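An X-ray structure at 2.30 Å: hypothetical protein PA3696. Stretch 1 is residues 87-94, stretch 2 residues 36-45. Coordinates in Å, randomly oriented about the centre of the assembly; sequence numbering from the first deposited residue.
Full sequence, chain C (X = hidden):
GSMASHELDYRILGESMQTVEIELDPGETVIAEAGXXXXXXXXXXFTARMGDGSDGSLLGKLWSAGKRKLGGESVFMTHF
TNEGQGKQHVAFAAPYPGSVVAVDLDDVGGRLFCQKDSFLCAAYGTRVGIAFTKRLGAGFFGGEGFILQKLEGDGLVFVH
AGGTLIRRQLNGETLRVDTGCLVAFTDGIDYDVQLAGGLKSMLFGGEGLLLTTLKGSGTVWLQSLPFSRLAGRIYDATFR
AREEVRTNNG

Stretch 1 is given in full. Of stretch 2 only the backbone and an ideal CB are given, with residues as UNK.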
# COMPACT_ATOMS: atom_id res chain seq x y z
N LYS C 87 13.27 21.37 -21.39
CA LYS C 87 13.02 20.21 -20.54
C LYS C 87 11.54 19.97 -20.25
O LYS C 87 10.83 20.91 -19.82
CB LYS C 87 13.73 20.37 -19.19
CG LYS C 87 15.15 19.89 -19.15
CD LYS C 87 15.79 20.22 -17.79
CE LYS C 87 17.31 20.07 -17.87
NZ LYS C 87 17.97 20.38 -16.57
N GLN C 88 11.10 18.73 -20.43
CA GLN C 88 9.76 18.34 -20.04
C GLN C 88 9.78 17.12 -19.12
O GLN C 88 10.80 16.43 -18.97
CB GLN C 88 8.90 18.05 -21.27
CG GLN C 88 8.74 19.20 -22.26
CD GLN C 88 7.88 20.32 -21.74
OE1 GLN C 88 6.89 20.10 -21.06
NE2 GLN C 88 8.26 21.56 -22.05
N HIS C 89 8.64 16.83 -18.50
CA HIS C 89 8.58 15.80 -17.49
C HIS C 89 7.34 14.93 -17.65
O HIS C 89 6.26 15.42 -18.06
CB HIS C 89 8.62 16.42 -16.10
CG HIS C 89 9.80 17.31 -15.87
ND1 HIS C 89 10.96 16.87 -15.26
CD2 HIS C 89 9.99 18.62 -16.14
CE1 HIS C 89 11.82 17.87 -15.19
NE2 HIS C 89 11.26 18.94 -15.72
N VAL C 90 7.50 13.64 -17.32
CA VAL C 90 6.40 12.67 -17.21
C VAL C 90 6.71 11.76 -16.03
O VAL C 90 7.80 11.23 -15.95
CB VAL C 90 6.31 11.72 -18.43
CG1 VAL C 90 4.94 11.07 -18.51
CG2 VAL C 90 6.67 12.40 -19.72
N ALA C 91 5.73 11.53 -15.15
CA ALA C 91 5.90 10.62 -14.02
C ALA C 91 5.11 9.29 -14.16
O ALA C 91 4.02 9.26 -14.78
CB ALA C 91 5.57 11.33 -12.69
N PHE C 92 5.67 8.21 -13.60
CA PHE C 92 5.11 6.86 -13.68
C PHE C 92 5.14 6.22 -12.32
O PHE C 92 6.06 6.49 -11.55
CB PHE C 92 5.91 5.98 -14.66
CG PHE C 92 5.99 6.55 -16.05
CD1 PHE C 92 7.16 7.19 -16.48
CD2 PHE C 92 4.90 6.48 -16.90
CE1 PHE C 92 7.24 7.73 -17.72
CE2 PHE C 92 4.95 7.02 -18.17
CZ PHE C 92 6.13 7.64 -18.60
N ALA C 93 4.11 5.42 -12.01
CA ALA C 93 4.03 4.58 -10.79
C ALA C 93 3.25 3.28 -11.08
O ALA C 93 2.33 3.26 -11.92
CB ALA C 93 3.38 5.31 -9.66
N ALA C 94 3.65 2.20 -10.40
CA ALA C 94 2.93 0.92 -10.51
C ALA C 94 1.56 1.02 -9.78
O ALA C 94 1.37 1.89 -8.93
CB ALA C 94 3.77 -0.20 -9.95
N UNK C 36 0.37 3.34 -16.24
CA UNK C 36 1.31 3.78 -15.20
C UNK C 36 1.57 5.31 -15.10
O UNK C 36 2.05 5.78 -14.06
CB UNK C 36 2.65 3.08 -15.44
N UNK C 37 1.24 6.08 -16.13
CA UNK C 37 1.49 7.51 -16.09
C UNK C 37 0.60 8.25 -15.08
O UNK C 37 -0.63 8.06 -15.05
CB UNK C 37 1.29 8.10 -17.49
N UNK C 38 1.23 9.10 -14.27
CA UNK C 38 0.52 9.96 -13.31
C UNK C 38 0.28 11.38 -13.84
O UNK C 38 -0.79 11.96 -13.59
CB UNK C 38 1.31 10.03 -12.00
N UNK C 39 1.30 11.95 -14.48
CA UNK C 39 1.23 13.30 -15.00
C UNK C 39 2.29 13.58 -16.06
O UNK C 39 3.32 12.93 -16.12
CB UNK C 39 1.37 14.30 -13.85
N UNK C 40 2.00 14.58 -16.88
CA UNK C 40 2.93 15.02 -17.90
C UNK C 40 2.76 16.51 -18.15
O UNK C 40 1.64 17.04 -18.14
CB UNK C 40 2.73 14.23 -19.19
N UNK C 41 3.90 17.17 -18.34
CA UNK C 41 3.96 18.57 -18.73
C UNK C 41 3.57 18.79 -20.19
O UNK C 41 3.28 17.84 -20.93
CB UNK C 41 5.37 19.12 -18.48
N UNK C 42 3.58 20.06 -20.60
CA UNK C 42 2.76 20.54 -21.71
C UNK C 42 3.10 20.05 -23.09
O UNK C 42 2.21 19.78 -23.90
CB UNK C 42 2.82 22.07 -21.74
N UNK C 43 4.39 19.92 -23.38
CA UNK C 43 4.80 19.52 -24.73
C UNK C 43 5.21 18.06 -24.81
O UNK C 43 5.90 17.68 -25.75
CB UNK C 43 5.96 20.40 -25.21
N UNK C 44 4.81 17.26 -23.82
CA UNK C 44 4.87 15.78 -23.92
C UNK C 44 3.76 15.22 -24.82
O UNK C 44 2.60 15.49 -24.60
CB UNK C 44 4.76 15.15 -22.53
N UNK C 45 4.16 14.48 -25.84
CA UNK C 45 3.23 13.72 -26.69
C UNK C 45 3.44 12.21 -26.49
O UNK C 45 4.55 11.73 -26.21
CB UNK C 45 3.42 14.09 -28.16

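Two antiparallel strands meet here, their N-to-C directions 166° apart, so stretch 1 offers backbone amides and carbonyls along its length and side chains alternately on two faces.

At position 36 the CB points toward stretch 1, with its ideal site 3.5 Å from Ala93 O and 4.3 Å from Phe92 CD2. That leaves little depth, and a small side chain suits best. The residue is Ala36. Its backbone does the bonding: Ala93 N donates to Ala36 O at 2.9 Å.

Position 37 sends its CB to the face that carries Val90 and Phe92, 3.9 Å from Phe92 CE2 and 4.8 Å from Val90 CG1. Any flexible or branched apolar side chain could use this surface. The residue is Met37, built as selenomethionine; it bends so that CE lies 3.4 Å from Val90 CG1, while its CB lies 3.8 Å from Phe92 CE2.

At position 38 the CB points toward stretch 1, near Ala91 O and the backbone beyond it, and phi/psi of -97/-43 departs from regular strand values. Small or polar side chains would fit. The residue is Asn38, whose N donates to Ala91 O at 2.8 Å, an almost straight bond.

Position 39 has its CB on the same face as Ala91 CB, 5.3 Å away. The gap above a small methyl invites something broad and flat, an aromatic ring, though a long aliphatic chain could also cover it. The residue is Tyr39. With chi1 in p, its ring swings over Ala91, whose CB sits 3.6 Å from the ring centroid of Tyr39 and over its face, a CH-pi contact. Ala91 N also donates to Tyr39 O at 3.0 Å.

Position 40 returns to the Val90 face, its CB 3.9 Å from Val90 CG1. Many apolar side chains would serve. The residue is Met40, also selenomethionine: its CB packs 3.8 Å from Val90 CG1, but the rest leads away.

Position 41 is demanding, because its CB points toward stretch 1 and its ideal site lies a tight 3.1 Å from Gln88 OE1, with His89 N also free to donate. A short hydroxyl side chain, Ser or Thr, would answer both. The residue is Thr41: OG1 accepts from His89 N at 2.8 Å and donates to Gln88 OE1 at 2.6 Å, so that one hydroxyl ties position 41 to two successive residues of stretch 1.

Position 42 lies in the type I turn from 41 to 44, with phi/psi of -68/-39. A CB would have room, so glycine is not required; the residue is Gly42.

At position 43 the CB lies sideways, 4.0 Å from Gln88 CD, and a polar side chain suits the amide nearby. The residue is Asp43. A water links Asp43 OD1 (2.7 Å) and Gln88 NE2 (2.9 Å).

Position 44 points its CB toward stretch 1, 4.4 Å from Val90 CG2, which favours a branched aliphatic. Ile44 packs CG1 3.5 Å from Val90 CG2.

Position 45 is beyond reach of stretch 1, which sets no rule; the residue is Arg45.

Stretch 2, residues 36-45: AMNYMTGDIR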
# COMPACT_ATOMS: atom_id res chain seq x y z
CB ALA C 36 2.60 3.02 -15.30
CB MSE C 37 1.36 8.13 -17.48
CG MSE C 37 0.02 8.78 -17.75
SE MSE C 37 -0.03 10.69 -17.27
CE MSE C 37 1.56 10.95 -18.25
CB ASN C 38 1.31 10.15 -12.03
CG ASN C 38 1.58 8.86 -11.29
OD1 ASN C 38 2.63 8.75 -10.65
ND2 ASN C 38 0.65 7.91 -11.31
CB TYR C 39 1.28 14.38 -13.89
CG TYR C 39 2.61 14.47 -13.15
CD1 TYR C 39 2.75 13.88 -11.90
CD2 TYR C 39 3.71 15.14 -13.70
CE1 TYR C 39 3.94 13.93 -11.21
CE2 TYR C 39 4.94 15.18 -13.00
CZ TYR C 39 5.03 14.58 -11.75
OH TYR C 39 6.20 14.59 -11.01
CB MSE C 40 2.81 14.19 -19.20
CG MSE C 40 1.42 14.07 -19.76
SE MSE C 40 1.23 12.74 -21.22
CE MSE C 40 -0.77 12.88 -21.23
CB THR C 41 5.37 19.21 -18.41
OG1 THR C 41 6.38 18.45 -19.07
CG2 THR C 41 5.65 19.23 -16.92
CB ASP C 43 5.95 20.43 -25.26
CG ASP C 43 5.74 21.92 -24.93
OD1 ASP C 43 6.75 22.64 -24.78
OD2 ASP C 43 4.56 22.36 -24.80
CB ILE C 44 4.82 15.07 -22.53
CG1 ILE C 44 6.19 15.12 -21.87
CG2 ILE C 44 4.44 13.56 -22.67
CD1 ILE C 44 6.23 16.09 -20.79
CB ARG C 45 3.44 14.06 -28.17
CG ARG C 45 3.15 15.53 -28.58
CD ARG C 45 1.66 15.86 -28.54
NE ARG C 45 1.45 17.30 -28.39
CZ ARG C 45 1.22 17.92 -27.23
NH1 ARG C 45 1.17 17.24 -26.09
NH2 ARG C 45 1.06 19.23 -27.22
O HOH W 1 9.38 22.82 -24.39
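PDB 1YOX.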